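Local coordinates for glucosidase (Croceicoccus marinus, PDB 5Z3K), which probably hydrolyses O-glycosidic bonds as a beta-glucosidase of glycoside hydrolase family 39, at residues Gly230-Asp235 with Pro410-Asp415. Sequence-based numbering, arbitrary orientation.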
ATOM      1  N   GLY A 230       2.014  11.466  -4.917  1.00 15.30           N
ATOM      2  CA  GLY A 230       1.268  12.675  -5.233  1.00 15.06           C
ATOM      3  C   GLY A 230       2.042  13.978  -5.116  1.00 16.45           C
ATOM      4  O   GLY A 230       1.428  15.036  -4.960  1.00 17.35           O
ATOM      5  N   ASP A 231       3.382  13.930  -5.179  1.00 14.89           N
ATOM      6  CA  ASP A 231       4.176  15.119  -4.861  1.00 17.19           C
ATOM      7  C   ASP A 231       3.803  16.304  -5.737  1.00 17.97           C
ATOM      8  O   ASP A 231       3.701  17.432  -5.251  1.00 21.51           O
ATOM      9  CB  ASP A 231       5.669  14.837  -5.020  1.00 16.63           C
ATOM     10  CG  ASP A 231       6.183  13.871  -4.000  1.00 18.21           C
ATOM     11  OD1 ASP A 231       6.039  12.664  -4.246  1.00 20.89           O
ATOM     12  OD2 ASP A 231       6.727  14.312  -2.966  1.00 18.76           O
ATOM     13  N   ASN A 232       3.632  16.077  -7.032  1.00 18.01           N
ATOM     14  CA  ASN A 232       3.452  17.175  -7.970  1.00 16.41           C
ATOM     15  C   ASN A 232       1.992  17.403  -8.346  1.00 19.03           C
ATOM     16  O   ASN A 232       1.714  18.198  -9.252  1.00 19.85           O
ATOM     17  CB  ASN A 232       4.299  16.932  -9.221  1.00 16.93           C
ATOM     18  CG  ASN A 232       4.406  18.166 -10.101  1.00 20.42           C
ATOM     19  OD1 ASN A 232       4.080  18.121 -11.286  1.00 22.16           O
ATOM     20  ND2 ASN A 232       4.822  19.284  -9.510  1.00 24.04           N
ATOM     21  N   SER A 233       1.053  16.738  -7.668  1.00 17.78           N
ATOM     22  CA  SER A 233      -0.373  16.927  -7.943  1.00 16.22           C
ATOM     23  C   SER A 233      -1.172  17.170  -6.665  1.00 18.36           C
ATOM     24  O   SER A 233      -2.184  17.887  -6.671  1.00 16.67           O
ATOM     25  CB  SER A 233      -0.945  15.705  -8.679  1.00 17.01           C
ATOM     26  OG  SER A 233      -1.266  14.659  -7.766  1.00 17.57           O
ATOM     27  N   ARG A 234      -0.716  16.572  -5.563  1.00 18.77           N
ATOM     28  CA  ARG A 234      -1.493  16.465  -4.323  1.00 17.21           C
ATOM     29  C   ARG A 234      -2.929  16.023  -4.592  1.00 13.23           C
ATOM     30  O   ARG A 234      -3.843  16.429  -3.874  1.00 14.16           O
ATOM     31  CB  ARG A 234      -1.498  17.777  -3.524  1.00 15.51           C
ATOM     32  CG  ARG A 234      -0.140  18.392  -3.257  1.00 25.35           C
ATOM     33  CD  ARG A 234       0.852  17.407  -2.714  1.00 22.29           C
ATOM     34  NE  ARG A 234       1.407  17.885  -1.457  1.00 26.62           N
ATOM     35  CZ  ARG A 234       2.684  18.186  -1.264  1.00 24.80           C
ATOM     36  NH1 ARG A 234       3.562  18.046  -2.245  1.00 28.03           N
ATOM     37  NH2 ARG A 234       3.081  18.608  -0.080  1.00 28.11           N
ATOM     38  N   ASP A 235      -3.139  15.197  -5.623  1.00 13.22           N
ATOM     39  CA  ASP A 235      -4.482  14.817  -6.065  1.00 12.85           C
ATOM     40  C   ASP A 235      -4.717  13.352  -5.721  1.00 12.62           C
ATOM     41  O   ASP A 235      -4.058  12.474  -6.307  1.00 12.37           O
ATOM     42  CB  ASP A 235      -4.636  15.051  -7.578  1.00 14.45           C
ATOM     43  CG  ASP A 235      -6.068  14.847  -8.082  1.00 14.31           C
ATOM     44  OD1 ASP A 235      -6.912  14.341  -7.311  1.00 15.54           O
ATOM     45  OD2 ASP A 235      -6.352  15.215  -9.262  1.00 15.38           O
ATOM     46  N   PRO A 410       0.260  12.694 -15.220  1.00 22.54           N
ATOM     47  CA  PRO A 410      -0.990  12.955 -15.927  1.00 20.07           C
ATOM     48  C   PRO A 410      -1.310  14.439 -15.914  1.00 20.86           C
ATOM     49  O   PRO A 410      -0.797  15.188 -15.070  1.00 18.55           O
ATOM     50  CB  PRO A 410      -2.030  12.144 -15.134  1.00 23.08           C
ATOM     51  CG  PRO A 410      -1.428  11.917 -13.797  1.00 20.37           C
ATOM     52  CD  PRO A 410       0.060  11.908 -13.983  1.00 17.54           C
ATOM     53  N   PRO A 411      -2.123  14.912 -16.854  1.00 20.05           N
ATOM     54  CA  PRO A 411      -2.585  16.302 -16.781  1.00 23.14           C
ATOM     55  C   PRO A 411      -3.331  16.547 -15.481  1.00 20.00           C
ATOM     56  O   PRO A 411      -4.131  15.718 -15.032  1.00 20.80           O
ATOM     57  CB  PRO A 411      -3.512  16.438 -17.993  1.00 24.88           C
ATOM     58  CG  PRO A 411      -3.865  15.038 -18.374  1.00 29.37           C
ATOM     59  CD  PRO A 411      -2.681  14.202 -18.014  1.00 22.51           C
ATOM     60  N   ARG A 412      -3.060  17.690 -14.870  1.00 18.73           N
ATOM     61  CA  ARG A 412      -3.733  18.018 -13.626  1.00 18.91           C
ATOM     62  C   ARG A 412      -5.229  18.208 -13.854  1.00 21.45           C
ATOM     63  O   ARG A 412      -5.665  18.692 -14.904  1.00 21.30           O
ATOM     64  CB  ARG A 412      -3.132  19.273 -13.021  1.00 19.70           C
ATOM     65  CG  ARG A 412      -1.754  19.060 -12.463  1.00 21.45           C
ATOM     66  CD  ARG A 412      -1.222  20.353 -11.957  1.00 21.58           C
ATOM     67  NE  ARG A 412       0.016  20.153 -11.231  1.00 23.82           N
ATOM     68  CZ  ARG A 412       0.823  21.138 -10.873  1.00 24.96           C
ATOM     69  NH1 ARG A 412       0.506  22.396 -11.178  1.00 26.83           N
ATOM     70  NH2 ARG A 412       1.939  20.865 -10.213  1.00 20.22           N
ATOM     71  N   ARG A 413      -6.020  17.806 -12.855  1.00 18.04           N
ATOM     72  CA  ARG A 413      -7.480  17.939 -12.888  1.00 16.86           C
ATOM     73  C   ARG A 413      -7.837  19.358 -12.461  1.00 17.08           C
ATOM     74  O   ARG A 413      -8.175  19.630 -11.304  1.00 16.56           O
ATOM     75  CB  ARG A 413      -8.134  16.906 -11.978  1.00 14.69           C
ATOM     76  CG  ARG A 413      -7.926  15.471 -12.403  1.00 15.95           C
ATOM     77  CD  ARG A 413      -8.950  14.566 -11.735  1.00 17.58           C
ATOM     78  NE  ARG A 413      -8.863  14.651 -10.277  1.00 18.58           N
ATOM     79  CZ  ARG A 413      -9.902  14.551  -9.460  1.00 19.12           C
ATOM     80  NH1 ARG A 413     -11.124  14.354  -9.949  1.00 13.87           N
ATOM     81  NH2 ARG A 413      -9.714  14.633  -8.149  1.00 19.41           N
ATOM     82  N   VAL A 414      -7.758  20.285 -13.420  1.00 19.16           N
ATOM     83  CA  VAL A 414      -7.858  21.701 -13.077  1.00 19.88           C
ATOM     84  C   VAL A 414      -9.244  22.070 -12.570  1.00 19.11           C
ATOM     85  O   VAL A 414      -9.401  23.104 -11.911  1.00 26.94           O
ATOM     86  CB  VAL A 414      -7.485  22.585 -14.282  1.00 22.84           C
ATOM     87  CG1 VAL A 414      -6.026  22.368 -14.679  1.00 25.95           C
ATOM     88  CG2 VAL A 414      -8.414  22.311 -15.441  1.00 23.61           C
ATOM     89  N   ASP A 415     -10.254  21.251 -12.848  1.00 19.23           N
ATOM     90  CA  ASP A 415     -11.620  21.514 -12.404  1.00 22.30           C
ATOM     91  C   ASP A 415     -11.963  20.825 -11.086  1.00 23.36           C
ATOM     92  O   ASP A 415     -13.123  20.867 -10.653  1.00 25.21           O
ATOM     93  CB  ASP A 415     -12.613  21.089 -13.489  1.00 22.83           C
ATOM     94  CG  ASP A 415     -12.430  21.873 -14.781  1.00 30.18           C
ATOM     95  OD1 ASP A 415     -12.203  23.101 -14.696  1.00 28.74           O
ATOM     96  OD2 ASP A 415     -12.501  21.265 -15.870  1.00 32.49           O
TER
HETATM   97  O   HOH W   1      -4.755  16.814 -10.586  1.00 16.00           O
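Arg413 meets the carboxylate of Asp235 side-on, one nitrogen to each oxygen. Arg413 NE gives a nearly straight bond (173°) to Asp235 OD2 at 2.8 Å, and Arg413 NH2 reaches Asp235 OD1 at 2.9 Å. Both oxygens accept on their syn lone pairs, and the two planes lie 23° apart, the geometry of a bidentate salt bridge. A bend at chi3 (-59°) turns the guanidinium edge to the acid. The carboxylate has further partners: Asp235 OD1 also accepts from Met237 N, while a water donates to Asp235 OD2 at 2.6 Å and accepts from Arg413 N. With NH1 bound to Asp354 O, every guanidinium nitrogen of Arg413 has an acceptor. A leucine here would probably leave the buried Asp235 carboxylate without its countercharge and Asp354 O without this donor.

Arg412 uses its extended chain differently, gripping a backbone carbonyl. Arg412 NH2 lies 2.8 Å from Asn232 O, with the donor tilted from the carbonyl plane, and NE adds a weak bond; NH1 goes to Thr385 O. The Asn232 amide gives Arg412 no bond, its OD1 accepting instead from Arg387 NE.

In the TIM barrel, 230-235 follows strand 223-229, and Asp235 precedes helix 238-252, on whose Thr241 and Ile242 Pro410 packs. The contact thus joins this beta-alpha loop to the loop between strands 405-408 and 423-429, the latter belonging to the nine-stranded sheet.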